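Local coordinates for 16S rRNA methyltransferase (Streptomyces sp. DSM 40477, PDB 3MQ2), which methylates the N1 position of adenine 1408 in 16S rRNA, using S-adenosyl-L-methionine as methyl donor, and so confers resistance to aminoglycosides such as kanamycin, neomycin and apramycin, at residues R6-K10 with M64-A69; V104-W108 with L192-W196; A174-L178 with T213-P218. One frame throughout, in Å; residues are numbered along the deposited sequence.

Interaction 1 (R6-K10 with M64-A69)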
ATOM      1  N   ARG A   6     -11.603   7.074  10.750  1.00  7.70           N
ATOM      2  CA  ARG A   6     -10.251   7.400  11.176  1.00  8.53           C
ATOM      3  C   ARG A   6      -9.871   6.604  12.411  1.00 12.39           C
ATOM      4  O   ARG A   6     -10.671   6.442  13.334  1.00 13.27           O
ATOM      5  CB  ARG A   6     -10.093   8.905  11.438  1.00  7.51           C
ATOM      6  CG  ARG A   6      -8.677   9.274  11.880  1.00  9.41           C
ATOM      7  CD  ARG A   6      -8.475  10.773  12.042  1.00 11.01           C
ATOM      8  NE  ARG A   6      -7.083  11.040  12.425  1.00 13.14           N
ATOM      9  CZ  ARG A   6      -6.656  12.151  13.017  1.00 18.39           C
ATOM     10  NH1 ARG A   6      -7.501  13.139  13.297  1.00 16.33           N
ATOM     11  NH2 ARG A   6      -5.371  12.272  13.327  1.00 15.86           N
ATOM     12  N   VAL A   7      -8.648   6.095  12.410  1.00  8.37           N
ATOM     13  CA  VAL A   7      -8.105   5.406  13.570  1.00  7.60           C
ATOM     14  C   VAL A   7      -7.102   6.288  14.291  1.00 11.16           C
ATOM     15  O   VAL A   7      -6.150   6.794  13.685  1.00 12.85           O
ATOM     16  CB  VAL A   7      -7.426   4.088  13.179  1.00 10.27           C
ATOM     17  CG1 VAL A   7      -6.734   3.469  14.402  1.00 13.53           C
ATOM     18  CG2 VAL A   7      -8.471   3.119  12.605  1.00 11.98           C
ATOM     19  N   VAL A   8      -7.320   6.482  15.593  1.00 11.58           N
ATOM     20  CA  VAL A   8      -6.332   7.160  16.445  1.00 12.35           C
ATOM     21  C   VAL A   8      -6.210   6.396  17.761  1.00 14.11           C
ATOM     22  O   VAL A   8      -7.108   6.436  18.598  1.00 15.08           O
ATOM     23  CB  VAL A   8      -6.683   8.637  16.722  1.00 14.26           C
ATOM     24  CG1 VAL A   8      -5.638   9.261  17.635  1.00 20.25           C
ATOM     25  CG2 VAL A   8      -6.781   9.435  15.412  1.00 15.76           C
ATOM     26  N   GLY A   9      -5.092   5.701  17.937  1.00 13.86           N
ATOM     27  CA  GLY A   9      -4.947   4.795  19.061  1.00 16.42           C
ATOM     28  C   GLY A   9      -6.051   3.753  19.019  1.00 16.86           C
ATOM     29  O   GLY A   9      -6.271   3.108  17.991  1.00 19.31           O
ATOM     30  N   LYS A  10      -6.763   3.588  20.127  1.00 15.76           N
ATOM     31  CA  LYS A  10      -7.853   2.615  20.165  1.00 16.26           C
ATOM     32  C   LYS A  10      -9.187   3.219  19.732  1.00 20.31           C
ATOM     33  O   LYS A  10     -10.217   2.545  19.753  1.00 23.04           O
ATOM     34  CB  LYS A  10      -7.996   2.021  21.565  1.00 22.36           C
ATOM     35  CG  LYS A  10      -6.762   1.287  22.048  1.00 23.84           C
ATOM     36  CD  LYS A  10      -7.003   0.672  23.415  1.00 34.18           C
ATOM     37  CE  LYS A  10      -5.810  -0.158  23.857  1.00 43.91           C
ATOM     38  NZ  LYS A  10      -5.994  -0.725  25.224  1.00 53.63           N
ATOM     39  N   MET A  64      -2.740  -0.556  13.894  1.00 16.63           N
ATOM     40  CA  MET A  64      -2.381   0.841  13.712  1.00 18.27           C
ATOM     41  C   MET A  64      -2.432   1.659  15.006  1.00 16.95           C
ATOM     42  O   MET A  64      -2.181   2.861  14.985  1.00 15.44           O
ATOM     43  CB  MET A  64      -3.316   1.467  12.666  1.00 13.38           C
ATOM     44  CG  MET A  64      -3.250   0.789  11.282  1.00 18.28           C
ATOM     45  SD  MET A  64      -4.400   1.525  10.086  1.00 15.93           S
ATOM     46  CE  MET A  64      -5.952   0.749  10.572  1.00 16.45           C
ATOM     47  N   GLU A  65      -2.751   1.019  16.125  1.00 17.80           N
ATOM     48  CA  GLU A  65      -2.992   1.763  17.366  1.00 19.19           C
ATOM     49  C   GLU A  65      -1.853   2.704  17.762  1.00 15.62           C
ATOM     50  O   GLU A  65      -2.051   3.913  17.878  1.00 19.87           O
ATOM     51  CB  GLU A  65      -3.286   0.828  18.540  1.00 20.73           C
ATOM     52  CG  GLU A  65      -3.446   1.592  19.855  1.00 28.26           C
ATOM     53  CD  GLU A  65      -3.491   0.688  21.074  1.00 41.37           C
ATOM     54  OE1 GLU A  65      -3.911  -0.483  20.932  1.00 39.80           O
ATOM     55  OE2 GLU A  65      -3.102   1.153  22.171  1.00 36.48           O
ATOM     56  N   LYS A  66      -0.671   2.138  17.990  1.00 19.38           N
ATOM     57  CA  LYS A  66       0.466   2.915  18.485  1.00 19.81           C
ATOM     58  C   LYS A  66       0.858   4.072  17.583  1.00 17.86           C
ATOM     59  O   LYS A  66       0.969   5.208  18.040  1.00 19.06           O
ATOM     60  CB  LYS A  66       1.681   2.013  18.716  1.00 20.02           C
ATOM     61  CG  LYS A  66       2.941   2.779  19.081  1.00 32.20           C
ATOM     62  CD  LYS A  66       4.191   2.059  18.591  1.00 45.83           C
ATOM     63  CE  LYS A  66       5.415   2.957  18.685  1.00 52.12           C
ATOM     64  NZ  LYS A  66       5.236   4.217  17.909  1.00 51.92           N
ATOM     65  N   ILE A  67       1.070   3.792  16.298  1.00 17.77           N
ATOM     66  CA  ILE A  67       1.593   4.818  15.397  1.00 13.96           C
ATOM     67  C   ILE A  67       0.555   5.896  15.085  1.00 12.92           C
ATOM     68  O   ILE A  67       0.895   7.069  14.966  1.00 13.93           O
ATOM     69  CB  ILE A  67       2.188   4.209  14.116  1.00 16.54           C
ATOM     70  CG1 ILE A  67       3.311   3.241  14.491  1.00 27.80           C
ATOM     71  CG2 ILE A  67       2.750   5.296  13.214  1.00 15.92           C
ATOM     72  CD1 ILE A  67       4.232   2.897  13.349  1.00 30.31           C
ATOM     73  N   SER A  68      -0.710   5.499  14.979  1.00 13.88           N
ATOM     74  CA  SER A  68      -1.774   6.470  14.713  1.00 13.40           C
ATOM     75  C   SER A  68      -1.942   7.437  15.892  1.00 13.74           C
ATOM     76  O   SER A  68      -2.231   8.616  15.701  1.00 14.49           O
ATOM     77  CB  SER A  68      -3.105   5.779  14.351  1.00 11.43           C
ATOM     78  OG  SER A  68      -3.678   5.095  15.460  1.00 11.26           O
ATOM     79  N   ALA A  69      -1.740   6.936  17.109  1.00 14.57           N
ATOM     80  CA  ALA A  69      -1.804   7.779  18.297  1.00 14.62           C
ATOM     81  C   ALA A  69      -0.659   8.787  18.297  1.00 17.17           C
ATOM     82  O   ALA A  69      -0.850   9.966  18.587  1.00 18.98           O
ATOM     83  CB  ALA A  69      -1.764   6.929  19.560  1.00 17.61           C
TER
HETATM   84  O   HOH W   1      -3.223   9.903  13.349  1.00 13.27           O

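Interaction 2 (V104-W108 with L192-W196). With SAH (S-adenosyl-L-homocysteine), chain C.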
ATOM      1  N   VAL A 104       1.274  -0.755  -2.263  1.00  7.56           N
ATOM      2  CA  VAL A 104       0.810  -1.997  -1.652  1.00  5.96           C
ATOM      3  C   VAL A 104       2.058  -2.783  -1.302  1.00  9.64           C
ATOM      4  O   VAL A 104       2.716  -3.332  -2.194  1.00 10.62           O
ATOM      5  CB  VAL A 104      -0.042  -2.841  -2.612  1.00  7.51           C
ATOM      6  CG1 VAL A 104      -0.509  -4.146  -1.903  1.00 11.61           C
ATOM      7  CG2 VAL A 104      -1.252  -2.044  -3.102  1.00 10.59           C
ATOM      8  N   LEU A 105       2.405  -2.830  -0.020  1.00  6.31           N
ATOM      9  CA  LEU A 105       3.709  -3.376   0.361  1.00  7.70           C
ATOM     10  C   LEU A 105       3.575  -4.684   1.126  1.00  9.40           C
ATOM     11  O   LEU A 105       2.892  -4.750   2.134  1.00  9.09           O
ATOM     12  CB  LEU A 105       4.500  -2.364   1.197  1.00  6.85           C
ATOM     13  CG  LEU A 105       4.667  -0.953   0.631  1.00 10.28           C
ATOM     14  CD1 LEU A 105       5.611  -0.152   1.519  1.00 12.02           C
ATOM     15  CD2 LEU A 105       5.194  -1.000  -0.790  1.00 13.28           C
ATOM     16  N   MET A 106       4.240  -5.723   0.638  1.00  6.60           N
ATOM     17  CA  MET A 106       4.236  -7.037   1.297  1.00  9.51           C
ATOM     18  C   MET A 106       2.844  -7.582   1.586  1.00  8.41           C
ATOM     19  O   MET A 106       2.585  -8.030   2.701  1.00 10.38           O
ATOM     20  CB  MET A 106       5.017  -6.984   2.620  1.00 16.65           C
ATOM     21  CG  MET A 106       6.169  -6.021   2.629  1.00 21.51           C
ATOM     22  SD  MET A 106       7.410  -6.592   1.468  1.00 25.28           S
ATOM     23  CE  MET A 106       8.061  -7.982   2.391  1.00 29.52           C
ATOM     24  N   PRO A 107       1.949  -7.583   0.585  1.00  6.18           N
ATOM     25  CA  PRO A 107       0.589  -8.045   0.867  1.00  8.96           C
ATOM     26  C   PRO A 107       0.532  -9.542   1.141  1.00 11.33           C
ATOM     27  O   PRO A 107       1.373 -10.310   0.660  1.00 10.41           O
ATOM     28  CB  PRO A 107      -0.158  -7.722  -0.431  1.00  9.53           C
ATOM     29  CG  PRO A 107       0.909  -7.832  -1.489  1.00  9.61           C
ATOM     30  CD  PRO A 107       2.121  -7.215  -0.834  1.00  7.60           C
ATOM     31  N   TRP A 108      -0.462  -9.944   1.927  1.00  7.92           N
ATOM     32  CA  TRP A 108      -0.834 -11.348   2.025  1.00  6.63           C
ATOM     33  C   TRP A 108      -2.354 -11.438   2.085  1.00 10.78           C
ATOM     34  O   TRP A 108      -3.037 -10.408   2.085  1.00 12.40           O
ATOM     35  CB  TRP A 108      -0.160 -12.049   3.222  1.00  8.34           C
ATOM     36  CG  TRP A 108      -0.458 -11.497   4.601  1.00  9.43           C
ATOM     37  CD1 TRP A 108       0.230 -10.517   5.265  1.00 14.38           C
ATOM     38  CD2 TRP A 108      -1.493 -11.935   5.489  1.00 10.41           C
ATOM     39  NE1 TRP A 108      -0.330 -10.314   6.514  1.00 14.04           N
ATOM     40  CE2 TRP A 108      -1.389 -11.167   6.667  1.00 12.14           C
ATOM     41  CE3 TRP A 108      -2.497 -12.908   5.403  1.00 15.47           C
ATOM     42  CZ2 TRP A 108      -2.257 -11.337   7.752  1.00 16.22           C
ATOM     43  CZ3 TRP A 108      -3.367 -13.070   6.482  1.00 19.88           C
ATOM     44  CH2 TRP A 108      -3.232 -12.291   7.642  1.00 18.86           C
ATOM     45  N   LEU A 192      12.010   1.137   2.871  1.00 19.34           N
ATOM     46  CA  LEU A 192      10.554   1.321   2.859  1.00 17.11           C
ATOM     47  C   LEU A 192       9.996   1.500   4.264  1.00 21.31           C
ATOM     48  O   LEU A 192       8.880   1.993   4.441  1.00 21.21           O
ATOM     49  CB  LEU A 192       9.868   0.134   2.184  1.00 17.42           C
ATOM     50  CG  LEU A 192      10.169  -0.026   0.691  1.00 21.00           C
ATOM     51  CD1 LEU A 192       9.614  -1.352   0.177  1.00 18.69           C
ATOM     52  CD2 LEU A 192       9.616   1.146  -0.089  1.00 24.77           C
ATOM     53  N   GLU A 193      10.768   1.076   5.258  1.00 18.70           N
ATOM     54  CA  GLU A 193      10.370   1.180   6.659  1.00 20.73           C
ATOM     55  C   GLU A 193       9.092   0.422   6.996  1.00 23.77           C
ATOM     56  O   GLU A 193       8.190   0.979   7.622  1.00 24.47           O
ATOM     57  CB  GLU A 193      10.212   2.642   7.066  1.00 23.57           C
ATOM     58  CG  GLU A 193      11.488   3.445   7.022  1.00 39.45           C
ATOM     59  CD  GLU A 193      12.351   3.236   8.240  1.00 49.47           C
ATOM     60  OE1 GLU A 193      12.022   2.350   9.055  1.00 49.25           O
ATOM     61  OE2 GLU A 193      13.357   3.963   8.384  1.00 58.04           O
ATOM     62  N   THR A 194       9.000  -0.839   6.588  1.00 20.48           N
ATOM     63  CA  THR A 194       7.890  -1.666   7.042  1.00 23.31           C
ATOM     64  C   THR A 194       8.337  -2.636   8.141  1.00 21.52           C
ATOM     65  O   THR A 194       9.527  -2.908   8.296  1.00 32.36           O
ATOM     66  CB  THR A 194       7.196  -2.421   5.878  1.00 32.80           C
ATOM     67  OG1 THR A 194       7.703  -3.755   5.770  1.00 17.67           O
ATOM     68  CG2 THR A 194       7.387  -1.683   4.555  1.00 35.89           C
ATOM     69  N   SER A 195       7.375  -3.154   8.894  1.00 31.10           N
ATOM     70  CA  SER A 195       7.662  -4.091   9.973  1.00 30.41           C
ATOM     71  C   SER A 195       8.276  -5.377   9.434  1.00 28.66           C
ATOM     72  O   SER A 195       8.805  -6.193  10.195  1.00 29.77           O
ATOM     73  CB  SER A 195       6.383  -4.422  10.749  1.00 32.46           C
ATOM     74  OG  SER A 195       5.461  -5.149   9.950  1.00 30.97           O
ATOM     75  N   TRP A 196       8.208  -5.561   8.122  1.00 16.82           N
ATOM     76  CA  TRP A 196       8.644  -6.818   7.533  1.00 15.24           C
ATOM     77  C   TRP A 196      10.157  -6.934   7.502  1.00 12.77           C
ATOM     78  O   TRP A 196      10.688  -8.032   7.368  1.00 14.59           O
ATOM     79  CB  TRP A 196       8.045  -7.012   6.138  1.00 16.72           C
ATOM     80  CG  TRP A 196       6.568  -7.234   6.189  1.00 28.17           C
ATOM     81  CD1 TRP A 196       5.598  -6.276   6.230  1.00 31.76           C
ATOM     82  CD2 TRP A 196       5.888  -8.497   6.228  1.00 27.33           C
ATOM     83  NE1 TRP A 196       4.356  -6.863   6.289  1.00 33.49           N
ATOM     84  CE2 TRP A 196       4.505  -8.225   6.286  1.00 28.26           C
ATOM     85  CE3 TRP A 196       6.312  -9.829   6.211  1.00 23.49           C
ATOM     86  CZ2 TRP A 196       3.543  -9.238   6.333  1.00 24.61           C
ATOM     87  CZ3 TRP A 196       5.355 -10.833   6.257  1.00 20.67           C
ATOM     88  CH2 TRP A 196       3.987 -10.531   6.318  1.00 23.25           C
TER
HETATM   89  N   SAH C 216       2.417  -3.074   4.321  0.62  5.86           N
HETATM   90  CA  SAH C 216       2.655  -3.336   5.730  0.62 13.22           C
HETATM   91  CB  SAH C 216       1.883  -4.567   6.202  0.62  9.82           C
HETATM   92  CG  SAH C 216       1.959  -5.758   5.253  0.62 13.11           C
HETATM   93  SD  SAH C 216       1.352  -7.272   6.039  0.62 17.41           S
HETATM   94  C   SAH C 216       4.141  -3.527   5.958  0.62 21.89           C
HETATM   95  O   SAH C 216       4.598  -3.651   7.094  0.62 22.72           O
HETATM   96  OXT SAH C 216       4.906  -3.563   4.993  0.62 14.06           O
HETATM   97  C5' SAH C 216      -0.085  -7.179   4.941  0.62 13.49           C
HETATM   98  C4' SAH C 216      -1.200  -6.326   5.536  0.62  9.21           C
HETATM   99  O4' SAH C 216      -2.276  -6.276   4.622  0.62 13.42           O
HETATM  100  C3' SAH C 216      -1.769  -6.900   6.835  0.62 12.13           C
HETATM  101  O3' SAH C 216      -1.774  -5.896   7.819  0.62 13.20           O
HETATM  102  C2' SAH C 216      -3.207  -7.269   6.540  0.62 12.97           C
HETATM  103  O2' SAH C 216      -4.056  -6.931   7.622  0.62 14.44           O
HETATM  104  C1' SAH C 216      -3.497  -6.414   5.324  0.62 10.71           C
HETATM  105  N9  SAH C 216      -4.508  -6.972   4.417  0.62 15.81           N
HETATM  106  C8  SAH C 216      -4.578  -8.223   3.861  0.62 11.25           C
HETATM  107  N7  SAH C 216      -5.687  -8.269   3.071  0.62 16.73           N
HETATM  108  C5  SAH C 216      -6.300  -7.057   3.126  0.62 12.80           C
HETATM  109  C6  SAH C 216      -7.444  -6.546   2.531  0.62 12.30           C
HETATM  110  N6  SAH C 216      -8.180  -7.295   1.714  0.62 11.46           N
HETATM  111  N1  SAH C 216      -7.805  -5.244   2.790  0.62 13.59           N
HETATM  112  C2  SAH C 216      -7.050  -4.452   3.630  0.62 14.33           C
HETATM  113  N3  SAH C 216      -5.920  -4.959   4.229  0.62 11.22           N
HETATM  114  C4  SAH C 216      -5.561  -6.238   3.964  0.62 13.81           C

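Interaction 3 (A174-L178 with T213-P218)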
ATOM      1  N   ALA A 174      -7.024  -4.574 -15.985  1.00 18.37           N
ATOM      2  CA  ALA A 174      -7.612  -3.923 -14.821  1.00 18.93           C
ATOM      3  C   ALA A 174      -7.298  -2.432 -14.791  1.00 17.10           C
ATOM      4  O   ALA A 174      -7.654  -1.740 -13.846  1.00 16.49           O
ATOM      5  CB  ALA A 174      -7.132  -4.590 -13.536  1.00 15.44           C
ATOM      6  N   GLY A 175      -6.620  -1.945 -15.826  1.00 17.19           N
ATOM      7  CA  GLY A 175      -6.303  -0.532 -15.923  1.00 17.63           C
ATOM      8  C   GLY A 175      -5.021  -0.095 -15.232  1.00 18.74           C
ATOM      9  O   GLY A 175      -4.875   1.078 -14.896  1.00 19.15           O
ATOM     10  N   TRP A 176      -4.105  -1.032 -14.998  1.00 15.60           N
ATOM     11  CA  TRP A 176      -2.779  -0.700 -14.478  1.00 15.66           C
ATOM     12  C   TRP A 176      -1.722  -0.932 -15.545  1.00 14.30           C
ATOM     13  O   TRP A 176      -1.639  -2.015 -16.113  1.00 19.79           O
ATOM     14  CB  TRP A 176      -2.408  -1.565 -13.273  1.00 11.79           C
ATOM     15  CG  TRP A 176      -3.268  -1.393 -12.049  1.00 10.55           C
ATOM     16  CD1 TRP A 176      -4.629  -1.238 -12.000  1.00 13.25           C
ATOM     17  CD2 TRP A 176      -2.809  -1.381 -10.693  1.00 11.69           C
ATOM     18  NE1 TRP A 176      -5.042  -1.131 -10.681  1.00 12.86           N
ATOM     19  CE2 TRP A 176      -3.940  -1.215  -9.862  1.00 11.55           C
ATOM     20  CE3 TRP A 176      -1.547  -1.507 -10.096  1.00 12.98           C
ATOM     21  CZ2 TRP A 176      -3.847  -1.163  -8.477  1.00 11.11           C
ATOM     22  CZ3 TRP A 176      -1.455  -1.454  -8.711  1.00 13.63           C
ATOM     23  CH2 TRP A 176      -2.598  -1.281  -7.918  1.00 12.96           C
ATOM     24  N   LYS A 177      -0.913   0.089 -15.808  1.00 13.54           N
ATOM     25  CA  LYS A 177       0.189  -0.041 -16.756  0.63 17.53           C
ATOM     26  C   LYS A 177       1.445  -0.453 -16.009  1.00 17.50           C
ATOM     27  O   LYS A 177       2.055   0.358 -15.310  1.00 15.30           O
ATOM     28  CB  LYS A 177       0.426   1.271 -17.503  0.63 19.40           C
ATOM     29  CG  LYS A 177       1.696   1.282 -18.347  0.63 26.33           C
ATOM     30  CD  LYS A 177       1.767   0.072 -19.264  0.63 29.23           C
ATOM     31  CE  LYS A 177       3.050   0.073 -20.087  0.63 32.01           C
ATOM     32  NZ  LYS A 177       3.193   1.311 -20.895  0.63 32.96           N
ATOM     33  N   LEU A 178       1.819  -1.724 -16.149  1.00 16.41           N
ATOM     34  CA  LEU A 178       2.996  -2.248 -15.459  1.00 20.06           C
ATOM     35  C   LEU A 178       4.244  -1.905 -16.256  1.00 21.77           C
ATOM     36  O   LEU A 178       4.497  -2.496 -17.305  1.00 23.53           O
ATOM     37  CB  LEU A 178       2.884  -3.763 -15.260  1.00 15.43           C
ATOM     38  CG  LEU A 178       4.024  -4.422 -14.476  1.00 19.55           C
ATOM     39  CD1 LEU A 178       4.242  -3.747 -13.125  1.00 16.06           C
ATOM     40  CD2 LEU A 178       3.751  -5.910 -14.295  1.00 22.01           C
ATOM     41  N   THR A 213       6.208  -1.621 -10.554  1.00 11.32           N
ATOM     42  CA  THR A 213       5.848  -0.209 -10.587  1.00 10.81           C
ATOM     43  C   THR A 213       5.245   0.177 -11.931  1.00 14.10           C
ATOM     44  O   THR A 213       5.441  -0.497 -12.942  1.00 13.62           O
ATOM     45  CB  THR A 213       7.042   0.723 -10.265  1.00 14.34           C
ATOM     46  OG1 THR A 213       8.127   0.465 -11.173  1.00 14.84           O
ATOM     47  CG2 THR A 213       7.537   0.503  -8.831  1.00 14.35           C
ATOM     48  N   GLY A 214       4.502   1.269 -11.924  1.00 11.92           N
ATOM     49  CA  GLY A 214       3.874   1.734 -13.141  1.00 12.73           C
ATOM     50  C   GLY A 214       2.907   2.858 -12.849  1.00 15.53           C
ATOM     51  O   GLY A 214       3.041   3.575 -11.849  1.00 11.39           O
ATOM     52  N   THR A 215       1.927   2.999 -13.733  1.00 13.85           N
ATOM     53  CA  THR A 215       0.952   4.074 -13.634  1.00 13.60           C
ATOM     54  C   THR A 215      -0.446   3.511 -13.824  1.00 12.54           C
ATOM     55  O   THR A 215      -0.638   2.485 -14.471  1.00 15.94           O
ATOM     56  CB  THR A 215       1.205   5.173 -14.691  1.00 21.29           C
ATOM     57  OG1 THR A 215       1.107   4.602 -15.996  1.00 23.15           O
ATOM     58  CG2 THR A 215       2.591   5.777 -14.519  1.00 19.55           C
ATOM     59  N   ILE A 216      -1.423   4.192 -13.243  1.00 11.96           N
ATOM     60  CA  ILE A 216      -2.816   3.820 -13.414  1.00 10.77           C
ATOM     61  C   ILE A 216      -3.288   4.404 -14.743  1.00 18.47           C
ATOM     62  O   ILE A 216      -3.170   5.605 -14.981  1.00 18.57           O
ATOM     63  CB  ILE A 216      -3.681   4.362 -12.252  1.00 12.64           C
ATOM     64  CG1 ILE A 216      -3.204   3.820 -10.890  1.00 14.64           C
ATOM     65  CG2 ILE A 216      -5.163   4.032 -12.476  1.00 15.69           C
ATOM     66  CD1 ILE A 216      -3.168   2.280 -10.804  1.00 14.95           C
ATOM     67  N   SER A 217      -3.815   3.547 -15.611  1.00 16.43           N
ATOM     68  CA  SER A 217      -4.166   3.955 -16.966  1.00 19.28           C
ATOM     69  C   SER A 217      -5.408   3.184 -17.379  1.00 20.34           C
ATOM     70  O   SER A 217      -5.308   2.157 -18.043  1.00 23.03           O
ATOM     71  CB  SER A 217      -3.004   3.644 -17.910  1.00 23.44           C
ATOM     72  OG  SER A 217      -3.212   4.234 -19.185  1.00 24.65           O
ATOM     73  N   PRO A 218      -6.589   3.666 -16.969  0.52 21.33           N
ATOM     74  CA  PRO A 218      -7.857   2.974 -17.242  0.52 19.65           C
ATOM     75  C   PRO A 218      -8.339   3.103 -18.690  0.52 19.72           C
ATOM     76  O   PRO A 218      -7.673   3.701 -19.536  0.52 16.23           O
ATOM     77  CB  PRO A 218      -8.848   3.673 -16.300  0.52 21.04           C
ATOM     78  CG  PRO A 218      -7.994   4.374 -15.272  0.52 17.60           C
ATOM     79  CD  PRO A 218      -6.763   4.778 -16.021  0.52 21.62           C
TER

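Interaction 1 (R6-K10 with M64-A69)
Met64 comes first in 64-69, with its CA-to-CB bond toward the strand, and its terminal CE lies 4.0 Å from CG2 of Val7, an apolar contact between two buried side chains. Its backbone also takes part: Met64 O accepts from both Ser68 N (3.0 Å) and Ser68 OG (2.7 Å). Glu65 follows, meeting the turn after the strand through paired CA-H...O contacts, Gly9 CA to Glu65 O at 3.3 Å and Glu65 CA to Gly9 O at 3.6 Å, with angles at hydrogen of 150° and 146°. Farther out, Glu65 OE2 is 3.4 Å from Lys10 CE, a contact with the aliphatic part of the lysine. Gly9 and Lys10, at phi/psi 58/-128° and -89/1°, form the type II' turn of the N-terminal hairpin between strands 5-8 and 11-14; the positive phi of Gly9 favours glycine. Helix 65-69 crosses strand 6-8 almost perpendicularly, at 93° with axes 7.1 Å apart, which brings one helical turn against this hairpin end. One turn on from Met64, Ser68 supplies the direct hydrogen bond between the segments: Gly9 N donates to Ser68 OG over 2.9 Å, so the hydroxyl accepts from the hairpin while donating to Met64 O. A water links Ser68 O (2.9 Å) to Arg6 NH2 (3.2 Å). Ala69 finishes the contact, its CA 4.2 Å from Val8 CG1.

Interaction 2 (V104-W108 with L192-W196)
Trp196, Met106 and Leu105, with 88, 73 and 62 Å² covered, carry this contact, and all three belong to the S-adenosyl-L-homocysteine pocket. The Trp196 indole receives Met106 over one face: Met106 CB lies 3.7 Å from the centroid of the five-membered ring and 8° off its normal, a CH-pi contact, while Met106 CG is 3.7 Å from Trp196 CD1. The sulfur adds an oblique Met-aromatic contact, Met106 SD being 5.2 Å from the same centroid. At the ring's edge Trp196 meets Trp108 rim to rim, CZ2 to Trp108 CD1 at 3.7 Å with planes at 66°, so neither indole stacks on the other. Deeper in, Leu105 CD1 touches Thr194 CG2 at 3.8 Å and Leu192 CB at 4.3 Å, joining the end of strand 99-105 to the loop between helices 186-191 and 196-200. Within that loop Thr194 OG1 accepts from Trp196 N at 3.0 Å, a capping bond at the turn that leads into helix 196-200. In this Rossmann-like methyltransferase fold the end of the fourth strand in chain order of the parallel set thus forms one wall of the cofactor site. The ligand amine donates to Leu105 O (SAH N to O, 2.8 Å), and Ser195 N makes a weak bond to SAH O at 3.3 Å. The direct contact between the segments is therefore apolar and aromatic, while the amino-acid end of the ligand is bonded to Leu105 O on one side and weakly to Ser195 N on the other, which implies that the bound product bridges the two walls.

Interaction 3 (A174-L178 with T213-P218)
Three backbone hydrogen bonds fasten the start of strand 176-184 to the end of strand 209-216: Lys177 N to Thr215 O at 2.8 Å, Thr215 N to Lys177 O at 3.1 Å, and, just past the strand end, Ser217 N to Gly175 O at 2.8 Å. All are well directed, with angles at hydrogen of 152° to 159°. They define an antiparallel pairing at the edge of the seven-stranded methyltransferase sheet, in which Lys177-Thr215 is the hydrogen-bonded pair, flanked by the non-hydrogen-bonded pairs Trp176-Ile216 and Leu178-Gly214. The segment axes lie 4.7 Å apart at 153°. Gly214 CA approaches Lys177 O to 3.1 Å in a CA-H...O contact; an ideal CB there would clash with that oxygen. Gly175, at positive phi, ends the preceding helix in a Schellman motif, and its CA stands 4.1 Å from Pro218 CA. Side chains then pack on the two sheet faces. On the face bearing Lys177 and Thr215, Lys177 CB meets Thr215 OG1 at 3.7 Å and Ser217 CB at 4.2 Å. The face bearing Trp176 and Ile216 is buried under helix 121-128, where Trp176 NE1 is hydrogen-bonded to the backbone of Leu123. There Ile216 CD1 sits over the Trp176 indole, 3.6 Å from the centroid of its five-membered ring and 9° off the normal.

In the fold
From the N terminus, interaction 1 comes first and is complete by residue 69: it closes a loop of 53 intervening residues, bringing the N-terminal hairpin onto helix 65-71. Interactions 2 and 3 follow and cross, since their segments alternate: 104-108, 174-178, 192-196, 213-218. Interaction 2 closes a loop of 83 intervening residues and joins the end of strand 99-105 to the loop ahead of helix 196-200, whereas interaction 3 closes one of 34 and pairs the last two strands in chain order. Both reach the seven-stranded sheet. Interactions 1 and 3 lie on opposite sides of the chain's centre; interaction 2 is nearer the middle, at the ligand.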